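Local coordinates for protein LAO/AO transport system kinase (Escherichia coli, PDB 2P67) that is a MeaB-like P-loop GTPase family member that probably forms a dimer with help from its helical C-terminal part, at residues Q26-V31 with R138-L143; C172-Q177 with L198-K203; D231-R236 with I256-A261; R300-T305 with R321-F326. All blocks are in the same frame, centred on the assembly; numbering follows the deposited sequence.

Contact 1: residues Q26-V31 with R138-L143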
loop_
_atom_site.group_PDB
_atom_site.type_symbol
_atom_site.label_atom_id
_atom_site.label_comp_id
_atom_site.label_asym_id
_atom_site.label_seq_id
_atom_site.Cartn_x
_atom_site.Cartn_y
_atom_site.Cartn_z
ATOM N N GLN A 26 25.922 26.704 4.659
ATOM C CA GLN A 26 25.364 27.899 4.032
ATOM C C GLN A 26 24.351 27.538 2.945
ATOM O O GLN A 26 23.310 28.153 2.834
ATOM C CB GLN A 26 26.476 28.699 3.362
ATOM C CG GLN A 26 27.053 29.844 4.146
ATOM C CD GLN A 26 27.964 30.672 3.229
ATOM O OE1 GLN A 26 27.541 31.678 2.657
ATOM N NE2 GLN A 26 29.184 30.203 3.031
ATOM N N ALA A 27 24.702 26.563 2.107
ATOM C CA ALA A 27 23.813 26.100 1.034
ATOM C C ALA A 27 22.518 25.484 1.593
ATOM O O ALA A 27 21.410 25.722 1.084
ATOM C CB ALA A 27 24.572 25.089 0.127
ATOM N N MET A 28 22.648 24.671 2.636
ATOM C CA MET A 28 21.467 24.127 3.309
ATOM C C MET A 28 20.568 25.253 3.857
ATOM O O MET A 28 19.369 25.246 3.639
ATOM C CB MET A 28 21.878 23.160 4.421
ATOM C CG MET A 28 22.659 21.940 3.918
ATOM S SD MET A 28 22.799 20.705 5.213
ATOM C CE MET A 28 23.357 19.278 4.236
ATOM N N THR A 29 21.159 26.232 4.541
ATOM C CA THR A 29 20.393 27.377 5.068
ATOM C C THR A 29 19.648 28.114 3.962
ATOM O O THR A 29 18.457 28.443 4.115
ATOM C CB THR A 29 21.290 28.326 5.895
ATOM O OG1 THR A 29 21.691 27.647 7.088
ATOM C CG2 THR A 29 20.539 29.616 6.299
ATOM N N LEU A 30 20.320 28.297 2.829
ATOM C CA LEU A 30 19.714 28.920 1.653
ATOM C C LEU A 30 18.506 28.146 1.150
ATOM O O LEU A 30 17.469 28.732 0.847
ATOM C CB LEU A 30 20.760 29.063 0.535
ATOM C CG LEU A 30 20.299 29.681 -0.788
ATOM C CD1 LEU A 30 19.999 31.166 -0.620
ATOM C CD2 LEU A 30 21.360 29.458 -1.859
ATOM N N VAL A 31 18.661 26.826 1.036
ATOM C CA VAL A 31 17.579 25.918 0.632
ATOM C C VAL A 31 16.404 25.933 1.632
ATOM O O VAL A 31 15.251 25.700 1.254
ATOM C CB VAL A 31 18.146 24.475 0.399
ATOM C CG1 VAL A 31 17.033 23.442 0.217
ATOM C CG2 VAL A 31 19.084 24.488 -0.791
ATOM N N ARG A 138 15.259 15.184 0.926
ATOM C CA ARG A 138 15.839 14.812 -0.357
ATOM C C ARG A 138 16.812 15.868 -0.890
ATOM O O ARG A 138 17.904 15.528 -1.372
ATOM C CB ARG A 138 14.753 14.529 -1.392
ATOM C CG ARG A 138 14.010 13.226 -1.180
ATOM C CD ARG A 138 12.975 13.015 -2.263
ATOM N NE ARG A 138 11.943 12.092 -1.807
ATOM C CZ ARG A 138 11.817 10.816 -2.163
ATOM N NH1 ARG A 138 12.667 10.261 -3.031
ATOM N NH2 ARG A 138 10.807 10.099 -1.645
ATOM N N GLU A 139 16.411 17.137 -0.832
ATOM C CA GLU A 139 17.284 18.209 -1.309
ATOM C C GLU A 139 18.586 18.315 -0.476
ATOM O O GLU A 139 19.684 18.484 -1.026
ATOM C CB GLU A 139 16.511 19.534 -1.381
ATOM C CG GLU A 139 15.387 19.459 -2.410
ATOM C CD GLU A 139 14.492 20.671 -2.428
ATOM O OE1 GLU A 139 14.457 21.425 -1.419
ATOM O OE2 GLU A 139 13.826 20.855 -3.472
ATOM N N LEU A 140 18.471 18.190 0.846
ATOM C CA LEU A 140 19.647 18.239 1.689
ATOM C C LEU A 140 20.576 17.051 1.390
ATOM O O LEU A 140 21.788 17.212 1.389
ATOM C CB LEU A 140 19.249 18.253 3.156
ATOM C CG LEU A 140 18.384 19.433 3.644
ATOM C CD1 LEU A 140 18.229 19.306 5.150
ATOM C CD2 LEU A 140 18.999 20.792 3.307
ATOM N N MET A 141 19.985 15.879 1.138
ATOM C CA MET A 141 20.738 14.681 0.729
ATOM C C MET A 141 21.523 14.939 -0.567
ATOM O O MET A 141 22.704 14.596 -0.654
ATOM C CB MET A 141 19.797 13.472 0.539
ATOM C CG MET A 141 19.219 12.906 1.841
ATOM S SD MET A 141 17.964 11.610 1.548
ATOM C CE MET A 141 19.052 10.189 1.241
ATOM N N LEU A 142 20.872 15.565 -1.550
ATOM C CA LEU A 142 21.557 15.962 -2.797
ATOM C C LEU A 142 22.761 16.870 -2.543
ATOM O O LEU A 142 23.835 16.654 -3.120
ATOM C CB LEU A 142 20.583 16.641 -3.757
ATOM C CG LEU A 142 19.474 15.809 -4.403
ATOM C CD1 LEU A 142 18.685 16.700 -5.345
ATOM C CD2 LEU A 142 20.039 14.569 -5.158
ATOM N N LEU A 143 22.607 17.845 -1.642
ATOM C CA LEU A 143 23.722 18.737 -1.286
ATOM C C LEU A 143 24.880 17.931 -0.706
ATOM O O LEU A 143 26.042 18.141 -1.080
ATOM C CB LEU A 143 23.281 19.861 -0.315
ATOM C CG LEU A 143 22.359 20.914 -0.958
ATOM C CD1 LEU A 143 21.709 21.796 0.106
ATOM C CD2 LEU A 143 23.104 21.756 -1.984
#
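A27, M28 and V31 of helix 21-32 pack against E139, L140 and L143 of helix 133-146, forming a buried antiparallel helix pair. The short axes run at 156° to each other and come within 10.3 Å. L143 is at the centre. Its CD1 lies 3.9 Å from both M28 CG and V31 CG2, and its side chain slides past those two in the opposite direction. Its other methyl, CD2, faces A27 CB at 4.2 Å. L140 CD2 lies 3.9 Å from both M28 CB and M28 CG. With M28 CG anti to the carbonyl carbon (chi1 -62°), CG sits between L140 CD2 and L143 CD1. The rest of the chain is extended, and CE ends 3.9 Å from L140 O. The interface is apolar except near E139, where OE1 rests 3.7 Å from V31 CG1. This carboxylate is buried and held from elsewhere: OE2 by Q135, and OE1 by a salt bridge to R317 of the second subunit. M28 and L140 also reach strand 119-124, with M28 on F120 and L140 on V124. Helix 133-146 links strands 119-124 and 151-157, a beta-alpha-beta crossover of the parallel alpha/beta P-loop fold, with helix 21-32 packed alongside it.

Contact 2: residues C172-Q177 with L198-K203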
loop_
_atom_site.group_PDB
_atom_site.type_symbol
_atom_site.label_atom_id
_atom_site.label_comp_id
_atom_site.label_asym_id
_atom_site.label_seq_id
_atom_site.Cartn_x
_atom_site.Cartn_y
_atom_site.Cartn_z
ATOM N N CYS A 172 19.331 1.577 1.108
ATOM C CA CYS A 172 19.239 0.488 2.085
ATOM C C CYS A 172 18.565 1.012 3.344
ATOM O O CYS A 172 19.023 2.013 3.923
ATOM C CB CYS A 172 20.631 -0.076 2.416
ATOM S SG CYS A 172 20.601 -1.488 3.603
ATOM N N PHE A 173 17.478 0.327 3.750
ATOM C CA PHE A 173 16.655 0.759 4.870
ATOM C C PHE A 173 16.837 -0.152 6.084
ATOM O O PHE A 173 16.584 -1.369 6.008
ATOM C CB PHE A 173 15.175 0.844 4.500
ATOM C CG PHE A 173 14.328 1.276 5.649
ATOM C CD1 PHE A 173 14.453 2.565 6.165
ATOM C CD2 PHE A 173 13.486 0.378 6.291
ATOM C CE1 PHE A 173 13.697 2.961 7.269
ATOM C CE2 PHE A 173 12.738 0.765 7.394
ATOM C CZ PHE A 173 12.849 2.045 7.885
ATOM N N ILE A 174 17.241 0.455 7.188
ATOM C CA ILE A 174 17.585 -0.252 8.434
ATOM C C ILE A 174 16.652 0.192 9.565
ATOM O O ILE A 174 16.520 1.387 9.842
ATOM C CB ILE A 174 19.056 -0.011 8.856
ATOM C CG1 ILE A 174 20.035 -0.439 7.749
ATOM C CG2 ILE A 174 19.363 -0.764 10.175
ATOM C CD1 ILE A 174 20.727 0.718 7.052
ATOM N N SER A 175 16.009 -0.768 10.220
ATOM C CA SER A 175 15.071 -0.447 11.296
ATOM C C SER A 175 15.617 -0.949 12.622
ATOM O O SER A 175 15.962 -2.115 12.738
ATOM C CB SER A 175 13.702 -1.068 11.028
ATOM O OG SER A 175 12.843 -0.912 12.157
ATOM N N LEU A 176 15.684 -0.059 13.605
ATOM C CA LEU A 176 16.083 -0.429 14.959
ATOM C C LEU A 176 14.866 -0.723 15.805
ATOM O O LEU A 176 13.887 0.045 15.829
ATOM C CB LEU A 176 16.932 0.660 15.606
ATOM C CG LEU A 176 18.421 0.407 15.431
ATOM C CD1 LEU A 176 18.827 0.710 14.002
ATOM C CD2 LEU A 176 19.184 1.266 16.417
ATOM N N GLN A 177 14.946 -1.852 16.494
ATOM C CA GLN A 177 13.840 -2.327 17.325
ATOM C C GLN A 177 14.350 -2.635 18.730
ATOM O O GLN A 177 15.532 -2.886 18.932
ATOM C CB GLN A 177 13.187 -3.575 16.717
ATOM C CG GLN A 177 12.575 -3.397 15.307
ATOM C CD GLN A 177 11.368 -2.439 15.246
ATOM O OE1 GLN A 177 10.574 -2.343 16.182
ATOM N NE2 GLN A 177 11.216 -1.760 14.121
ATOM N N LEU A 198 17.274 -4.427 6.575
ATOM C CA LEU A 198 17.906 -4.961 7.787
ATOM C C LEU A 198 17.094 -4.551 9.015
ATOM O O LEU A 198 16.574 -3.441 9.071
ATOM C CB LEU A 198 19.358 -4.449 7.916
ATOM C CG LEU A 198 20.325 -5.015 6.871
ATOM C CD1 LEU A 198 21.585 -4.153 6.704
ATOM C CD2 LEU A 198 20.687 -6.457 7.211
ATOM N N ILE A 199 16.967 -5.458 9.989
ATOM C CA ILE A 199 16.396 -5.137 11.283
ATOM C C ILE A 199 17.509 -5.326 12.306
ATOM O O ILE A 199 18.266 -6.310 12.230
ATOM C CB ILE A 199 15.217 -6.072 11.689
ATOM C CG1 ILE A 199 14.085 -5.996 10.652
ATOM C CG2 ILE A 199 14.703 -5.721 13.103
ATOM C CD1 ILE A 199 13.180 -4.814 10.762
ATOM N N VAL A 200 17.624 -4.381 13.231
ATOM C CA VAL A 200 18.672 -4.434 14.244
ATOM C C VAL A 200 18.030 -4.331 15.635
ATOM O O VAL A 200 17.204 -3.451 15.877
ATOM C CB VAL A 200 19.725 -3.311 14.059
ATOM C CG1 VAL A 200 20.673 -3.280 15.267
ATOM C CG2 VAL A 200 20.535 -3.486 12.734
ATOM N N ILE A 201 18.402 -5.240 16.539
ATOM C CA ILE A 201 17.917 -5.186 17.916
ATOM C C ILE A 201 19.079 -4.668 18.754
ATOM O O ILE A 201 20.087 -5.362 18.924
ATOM C CB ILE A 201 17.438 -6.582 18.452
ATOM C CG1 ILE A 201 16.572 -7.353 17.421
ATOM C CG2 ILE A 201 16.744 -6.438 19.828
ATOM C CD1 ILE A 201 15.170 -6.746 17.101
ATOM N N ASN A 202 18.971 -3.429 19.225
ATOM C CA ASN A 202 20.060 -2.808 20.004
ATOM C C ASN A 202 19.917 -3.205 21.484
ATOM O O ASN A 202 18.890 -3.757 21.889
ATOM C CB ASN A 202 20.042 -1.276 19.814
ATOM C CG ASN A 202 21.363 -0.575 20.209
ATOM O OD1 ASN A 202 22.426 -1.196 20.406
ATOM N ND2 ASN A 202 21.286 0.759 20.312
ATOM N N LYS A 203 20.966 -2.959 22.262
ATOM C CA LYS A 203 20.979 -3.192 23.724
ATOM C C LYS A 203 21.036 -4.673 24.052
ATOM O O LYS A 203 20.459 -5.130 25.053
ATOM C CB LYS A 203 19.813 -2.494 24.439
ATOM C CG LYS A 203 19.769 -0.981 24.203
ATOM C CD LYS A 203 18.598 -0.311 24.901
ATOM C CE LYS A 203 18.598 1.182 24.585
ATOM N NZ LYS A 203 17.329 1.846 24.996
#
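Q177 N donates to V200 O at 2.8 Å, nearly along the C=O axis. V200 N in turn donates to S175 O (2.9 Å) and S175 N to L198 O (3.0 Å). L198 N to F173 O is longer, at 3.2 Å, and N202 N to Q177 O is weak. These bonds join strands 172-177 and 198-201 as parallel neighbours, the usual beta-alpha-beta connection of P-loop proteins, here through helix 190-195. At the end of strand 198-201, N202 and K203 are consistent with the NKxD motif of P-loop GTPases. N202 OD1 accepts from A242 N, and K203 NZ bonds to G66 O. On one face of the sheet I174 CG2 meets V200 CG2 at 3.9 Å, and L176 CD1 leans on V200 CB. On the other face I199 CD1 touches S175 CB, and I201 CD1 touches Q177 CB. The Q177 chain bends at chi2 (-66°). Its NE2 donates to S175 OG at 2.7 Å, and its CG rests on I199 CG2. Helices 190-195 and 209-225 cover this face.

Contact 3: residues D231-R236 with I256-A261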
loop_
_atom_site.group_PDB
_atom_site.type_symbol
_atom_site.label_atom_id
_atom_site.label_comp_id
_atom_site.label_asym_id
_atom_site.label_seq_id
_atom_site.Cartn_x
_atom_site.Cartn_y
_atom_site.Cartn_z
ATOM N N ASP A 231 14.247 -9.916 -4.927
ATOM C CA ASP A 231 14.639 -11.292 -5.241
ATOM C C ASP A 231 16.079 -11.590 -4.787
ATOM O O ASP A 231 16.395 -12.675 -4.315
ATOM C CB ASP A 231 14.489 -11.540 -6.756
ATOM C CG ASP A 231 13.114 -11.114 -7.300
ATOM O OD1 ASP A 231 12.112 -11.177 -6.553
ATOM O OD2 ASP A 231 13.035 -10.712 -8.486
ATOM N N GLU A 232 16.952 -10.593 -4.965
ATOM C CA GLU A 232 18.392 -10.690 -4.691
ATOM C C GLU A 232 18.791 -10.790 -3.210
ATOM O O GLU A 232 19.932 -11.104 -2.917
ATOM C CB GLU A 232 19.103 -9.446 -5.252
ATOM C CG GLU A 232 19.055 -9.279 -6.760
ATOM C CD GLU A 232 17.804 -8.573 -7.278
ATOM O OE1 GLU A 232 16.865 -8.285 -6.499
ATOM O OE2 GLU A 232 17.763 -8.305 -8.500
ATOM N N TRP A 233 17.861 -10.472 -2.301
ATOM C CA TRP A 233 18.197 -10.251 -0.875
ATOM C C TRP A 233 17.207 -10.865 0.121
ATOM O O TRP A 233 16.028 -10.497 0.138
ATOM C CB TRP A 233 18.328 -8.735 -0.614
ATOM C CG TRP A 233 18.767 -8.328 0.794
ATOM C CD1 TRP A 233 17.987 -7.719 1.736
ATOM C CD2 TRP A 233 20.058 -8.507 1.398
ATOM N NE1 TRP A 233 18.714 -7.505 2.887
ATOM C CE2 TRP A 233 19.983 -7.983 2.706
ATOM C CE3 TRP A 233 21.278 -9.059 0.960
ATOM C CZ2 TRP A 233 21.082 -7.973 3.582
ATOM C CZ3 TRP A 233 22.381 -9.050 1.836
ATOM C CH2 TRP A 233 22.271 -8.495 3.125
ATOM N N GLN A 234 17.676 -11.815 0.940
ATOM C CA GLN A 234 16.902 -12.217 2.115
ATOM C C GLN A 234 17.207 -11.187 3.204
ATOM O O GLN A 234 18.373 -11.027 3.586
ATOM C CB GLN A 234 17.264 -13.631 2.628
ATOM C CG GLN A 234 16.140 -14.211 3.547
ATOM C CD GLN A 234 14.911 -14.704 2.743
ATOM O OE1 GLN A 234 15.047 -15.485 1.796
ATOM N NE2 GLN A 234 13.722 -14.240 3.108
ATOM N N PRO A 235 16.172 -10.459 3.688
ATOM C CA PRO A 235 16.423 -9.511 4.790
ATOM C C PRO A 235 17.096 -10.186 5.985
ATOM O O PRO A 235 16.797 -11.354 6.291
ATOM C CB PRO A 235 15.015 -9.029 5.172
ATOM C CG PRO A 235 14.220 -9.161 3.886
ATOM C CD PRO A 235 14.769 -10.420 3.233
ATOM N N ARG A 236 17.996 -9.469 6.655
ATOM C CA ARG A 236 18.735 -10.027 7.794
ATOM C C ARG A 236 18.354 -9.312 9.064
ATOM O O ARG A 236 18.013 -8.121 9.039
ATOM C CB ARG A 236 20.244 -9.898 7.595
ATOM C CG ARG A 236 20.767 -10.610 6.363
ATOM C CD ARG A 236 22.285 -10.471 6.259
ATOM N NE ARG A 236 22.758 -11.061 5.013
ATOM C CZ ARG A 236 24.013 -11.015 4.583
ATOM N NH1 ARG A 236 24.954 -10.453 5.338
ATOM N NH2 ARG A 236 24.323 -11.552 3.404
ATOM N N ILE A 256 27.149 -3.800 3.366
ATOM C CA ILE A 256 28.012 -4.043 2.204
ATOM C C ILE A 256 27.514 -5.262 1.399
ATOM O O ILE A 256 27.438 -5.202 0.180
ATOM C CB ILE A 256 29.503 -4.169 2.609
ATOM C CG1 ILE A 256 30.009 -2.815 3.119
ATOM C CG2 ILE A 256 30.348 -4.647 1.411
ATOM C CD1 ILE A 256 31.316 -2.897 3.875
ATOM N N ASP A 257 27.136 -6.338 2.094
ATOM C CA ASP A 257 26.564 -7.536 1.464
ATOM C C ASP A 257 25.284 -7.208 0.670
ATOM O O ASP A 257 25.078 -7.690 -0.451
ATOM C CB ASP A 257 26.268 -8.604 2.538
ATOM C CG ASP A 257 27.530 -9.302 3.063
ATOM O OD1 ASP A 257 28.638 -9.137 2.478
ATOM O OD2 ASP A 257 27.413 -10.018 4.087
ATOM N N PHE A 258 24.434 -6.365 1.255
ATOM C CA PHE A 258 23.236 -5.853 0.568
ATOM C C PHE A 258 23.615 -5.130 -0.739
ATOM O O PHE A 258 23.042 -5.404 -1.800
ATOM C CB PHE A 258 22.448 -4.913 1.512
ATOM C CG PHE A 258 21.270 -4.218 0.848
ATOM C CD1 PHE A 258 19.989 -4.794 0.881
ATOM C CD2 PHE A 258 21.439 -2.975 0.200
ATOM C CE1 PHE A 258 18.880 -4.164 0.268
ATOM C CE2 PHE A 258 20.336 -2.341 -0.427
ATOM C CZ PHE A 258 19.053 -2.929 -0.377
ATOM N N LYS A 259 24.562 -4.195 -0.640
ATOM C CA LYS A 259 25.045 -3.424 -1.801
ATOM C C LYS A 259 25.581 -4.339 -2.894
ATOM O O LYS A 259 25.218 -4.189 -4.053
ATOM C CB LYS A 259 26.131 -2.418 -1.398
ATOM C CG LYS A 259 26.531 -1.498 -2.574
ATOM C CD LYS A 259 27.320 -0.261 -2.122
ATOM C CE LYS A 259 27.427 0.733 -3.297
ATOM N NZ LYS A 259 28.047 2.054 -2.952
ATOM N N THR A 260 26.415 -5.305 -2.509
ATOM C CA THR A 260 26.893 -6.364 -3.419
ATOM C C THR A 260 25.760 -7.122 -4.119
ATOM O O THR A 260 25.747 -7.257 -5.347
ATOM C CB THR A 260 27.801 -7.365 -2.638
ATOM O OG1 THR A 260 28.887 -6.635 -2.076
ATOM C CG2 THR A 260 28.353 -8.445 -3.569
ATOM N N ALA A 261 24.777 -7.584 -3.348
ATOM C CA ALA A 261 23.682 -8.358 -3.912
ATOM C C ALA A 261 22.826 -7.573 -4.912
ATOM O O ALA A 261 22.405 -8.105 -5.954
ATOM C CB ALA A 261 22.819 -8.909 -2.805
#
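R236 NH1 and D257 OD2 form a salt bridge of 2.8 Å, with an N-H...O angle of 163°. OD2 lies near the guanidinium plane and accepts through its anti lone pair. W233 carries the apolar part of the contact. With CG anti to the backbone N (chi1 -176°), its indole is carried toward the helix, where F258 meets it. F258 turns its edge to the face of the W233 five-membered ring, with centroids 4.9 Å apart and planes at 85°. F258 CB sits over the six-membered ring as a CH-pi contact, 3.9 Å from its centroid. W233 CZ3 comes within 3.4 Å of F258 N. The segment 231-236 is the loop leading into the edge strand 236-239 of the parallel alpha/beta sheet, and helix 248-264 packs back on it. Just before W233, A261 CB touches E232 O at 3.6 Å. The same methyl lies 4.1 Å from W233 CE3. W233 CH2 also lies over one face of the R236 guanidinium, near its rim. Further out, W233 NE1 is hydrogen-bonded to D197 O, and E232 OE2 to S265 OG. L198 packs on both W233 and R236.

Contact 4: residues R300-T305 with R321-F326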
loop_
_atom_site.group_PDB
_atom_site.type_symbol
_atom_site.label_atom_id
_atom_site.label_comp_id
_atom_site.label_asym_id
_atom_site.label_seq_id
_atom_site.Cartn_x
_atom_site.Cartn_y
_atom_site.Cartn_z
ATOM N N ARG A 300 -17.448 20.949 -0.541
ATOM C CA ARG A 300 -18.848 20.977 -0.120
ATOM C C ARG A 300 -19.688 19.973 -0.913
ATOM O O ARG A 300 -20.378 19.139 -0.326
ATOM C CB ARG A 300 -19.396 22.408 -0.263
ATOM C CG ARG A 300 -20.893 22.569 0.035
ATOM C CD ARG A 300 -21.276 24.035 0.223
ATOM N NE ARG A 300 -20.625 24.623 1.398
ATOM C CZ ARG A 300 -19.721 25.604 1.363
ATOM N NH1 ARG A 300 -19.343 26.143 0.207
ATOM N NH2 ARG A 300 -19.196 26.055 2.495
ATOM N N TYR A 301 -19.598 20.046 -2.241
ATOM C CA TYR A 301 -20.318 19.153 -3.138
ATOM C C TYR A 301 -19.904 17.691 -2.952
ATOM O O TYR A 301 -20.747 16.782 -2.992
ATOM C CB TYR A 301 -20.081 19.573 -4.583
ATOM C CG TYR A 301 -21.019 18.910 -5.559
ATOM C CD1 TYR A 301 -22.318 19.386 -5.723
ATOM C CD2 TYR A 301 -20.618 17.803 -6.309
ATOM C CE1 TYR A 301 -23.193 18.791 -6.611
ATOM C CE2 TYR A 301 -21.496 17.191 -7.204
ATOM C CZ TYR A 301 -22.783 17.701 -7.348
ATOM O OH TYR A 301 -23.665 17.126 -8.219
ATOM N N TYR A 302 -18.603 17.473 -2.744
ATOM C CA TYR A 302 -18.082 16.133 -2.459
ATOM C C TYR A 302 -18.686 15.551 -1.176
ATOM O O TYR A 302 -19.122 14.393 -1.153
ATOM C CB TYR A 302 -16.541 16.152 -2.396
ATOM C CG TYR A 302 -15.952 14.792 -2.137
ATOM C CD1 TYR A 302 -15.865 13.846 -3.157
ATOM C CD2 TYR A 302 -15.476 14.449 -0.874
ATOM C CE1 TYR A 302 -15.333 12.570 -2.924
ATOM C CE2 TYR A 302 -14.938 13.182 -0.631
ATOM C CZ TYR A 302 -14.888 12.246 -1.663
ATOM O OH TYR A 302 -14.353 11.006 -1.418
ATOM N N ARG A 303 -18.725 16.358 -0.118
ATOM C CA ARG A 303 -19.247 15.900 1.165
ATOM C C ARG A 303 -20.754 15.637 1.109
ATOM O O ARG A 303 -21.223 14.674 1.697
ATOM C CB ARG A 303 -18.886 16.859 2.302
ATOM C CG ARG A 303 -17.397 16.815 2.711
ATOM C CD ARG A 303 -17.085 17.725 3.907
ATOM N NE ARG A 303 -16.968 19.135 3.516
ATOM C CZ ARG A 303 -17.859 20.086 3.808
ATOM N NH1 ARG A 303 -17.658 21.330 3.395
ATOM N NH2 ARG A 303 -18.953 19.804 4.513
ATOM N N GLN A 304 -21.494 16.477 0.388
ATOM C CA GLN A 304 -22.931 16.256 0.164
ATOM C C GLN A 304 -23.200 14.991 -0.658
ATOM O O GLN A 304 -24.176 14.282 -0.417
ATOM C CB GLN A 304 -23.586 17.485 -0.489
ATOM C CG GLN A 304 -23.676 18.721 0.422
ATOM C CD GLN A 304 -24.307 18.446 1.794
ATOM O OE1 GLN A 304 -23.704 18.733 2.822
ATOM N NE2 GLN A 304 -25.516 17.890 1.810
ATOM N N THR A 305 -22.328 14.717 -1.628
ATOM C CA THR A 305 -22.432 13.500 -2.423
ATOM C C THR A 305 -22.179 12.272 -1.557
ATOM O O THR A 305 -22.974 11.344 -1.577
ATOM C CB THR A 305 -21.473 13.509 -3.621
ATOM O OG1 THR A 305 -21.779 14.633 -4.457
ATOM C CG2 THR A 305 -21.581 12.196 -4.414
ATOM N N ARG A 321 -20.677 9.778 -11.150
ATOM C CA ARG A 321 -21.036 10.559 -12.343
ATOM C C ARG A 321 -21.193 12.046 -12.041
ATOM O O ARG A 321 -20.652 12.893 -12.749
ATOM C CB ARG A 321 -22.307 10.009 -12.994
ATOM C CG ARG A 321 -22.681 10.691 -14.312
ATOM C CD ARG A 321 -23.977 10.143 -14.879
ATOM N NE ARG A 321 -25.129 10.398 -14.007
ATOM C CZ ARG A 321 -25.754 9.475 -13.276
ATOM N NH1 ARG A 321 -25.358 8.200 -13.286
ATOM N NH2 ARG A 321 -26.790 9.829 -12.531
ATOM N N GLN A 322 -21.936 12.370 -10.988
ATOM C CA GLN A 322 -22.188 13.764 -10.678
ATOM C C GLN A 322 -20.942 14.476 -10.158
ATOM O O GLN A 322 -20.760 15.665 -10.413
ATOM C CB GLN A 322 -23.371 13.919 -9.729
ATOM C CG GLN A 322 -23.146 13.486 -8.302
ATOM C CD GLN A 322 -24.405 13.649 -7.475
ATOM O OE1 GLN A 322 -25.520 13.511 -7.988
ATOM N NE2 GLN A 322 -24.237 13.952 -6.190
ATOM N N LEU A 323 -20.073 13.759 -9.447
ATOM C CA LEU A 323 -18.776 14.332 -9.106
ATOM C C LEU A 323 -17.972 14.656 -10.370
ATOM O O LEU A 323 -17.391 15.738 -10.468
ATOM C CB LEU A 323 -17.981 13.414 -8.168
ATOM C CG LEU A 323 -18.467 13.437 -6.720
ATOM C CD1 LEU A 323 -17.879 12.237 -5.966
ATOM C CD2 LEU A 323 -18.152 14.779 -6.043
ATOM N N SER A 324 -17.974 13.734 -11.334
ATOM C CA SER A 324 -17.261 13.917 -12.604
ATOM C C SER A 324 -17.794 15.117 -13.377
ATOM O O SER A 324 -17.027 15.934 -13.884
ATOM C CB SER A 324 -17.382 12.670 -13.477
ATOM O OG SER A 324 -16.675 11.583 -12.917
ATOM N N GLU A 325 -19.115 15.211 -13.472
ATOM C CA GLU A 325 -19.763 16.348 -14.127
ATOM C C GLU A 325 -19.422 17.667 -13.438
ATOM O O GLU A 325 -19.122 18.657 -14.113
ATOM C CB GLU A 325 -21.285 16.145 -14.186
ATOM C CG GLU A 325 -21.711 14.993 -15.085
ATOM C CD GLU A 325 -23.222 14.766 -15.126
ATOM O OE1 GLU A 325 -23.972 15.321 -14.285
ATOM O OE2 GLU A 325 -23.660 14.004 -16.013
ATOM N N PHE A 326 -19.472 17.689 -12.105
ATOM C CA PHE A 326 -19.090 18.881 -11.351
ATOM C C PHE A 326 -17.663 19.310 -11.689
ATOM O O PHE A 326 -17.407 20.500 -11.910
ATOM C CB PHE A 326 -19.240 18.665 -9.846
ATOM C CG PHE A 326 -19.052 19.919 -9.031
ATOM C CD1 PHE A 326 -20.151 20.697 -8.656
ATOM C CD2 PHE A 326 -17.777 20.317 -8.622
ATOM C CE1 PHE A 326 -19.980 21.854 -7.900
ATOM C CE2 PHE A 326 -17.597 21.472 -7.856
ATOM C CZ PHE A 326 -18.702 22.243 -7.496
HETATM O O HOH W 1 -22.723 17.404 -10.857
#
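L323 of helix 316-328 fills the tight side of this contact with helix 296-310. Its CD2 lies 3.8 Å from Y302 CD1 at the edge of that ring. The same methyl meets the edge of the Y301 ring, at CD2, at 3.9 Å. T305 closes this side. Its OG1 donates to Y301 O (2.8 Å) and accepts from Q322 NE2 (3.1 Å), the oxygen lying in the Q322 amide plane. T305 and Q322 meet tip to tip. Q322 CG stands between the backbone N and the carbonyl carbon (chi1 72°), and from there the extended chain carries NE2 to T305. The other side is partly exposed and hydrated, though its rings still stack closely. Y301 and F326 form an offset stack there, with centroids 4.5 Å apart and planes at 15°. F326 CD1 lies over the centre of the Y301 ring. A water bridges Y301 OH (2.8 Å) and Q322 O (2.7 Å), donating to the carbonyl. The two helices form a hairpin, their short axes antiparallel at 171° and 10.6 Å apart. Y302 meets F293 of helix 267-294 edge-to-face, while T284 and R281 of the second subunit pack on L323 and Y302.

Contacts 2 and 3 adjoin, their centres 15 Å apart. I199 N and R236 O are 3.0 Å apart, a probable hydrogen bond that continues the sheet to its edge strand. C172 CB and F258 CE2 pack at 3.6 Å. Contact 1 lies across the chain's centre, 27 Å from contact 2 between centres. Contact 4 is remote, about 42 Å from contact 1 between centres. The second subunit touches contacts 1 and 4. R317 of its helix 316-328, the helix that carries 321-326, reaches E139 of contact 1. The sodium ion, at R272 and S276, is about 12 Å from the E139 side chain and about 13 Å from those of C172 and F258. N202 of contact 2 touches the probable P-loop.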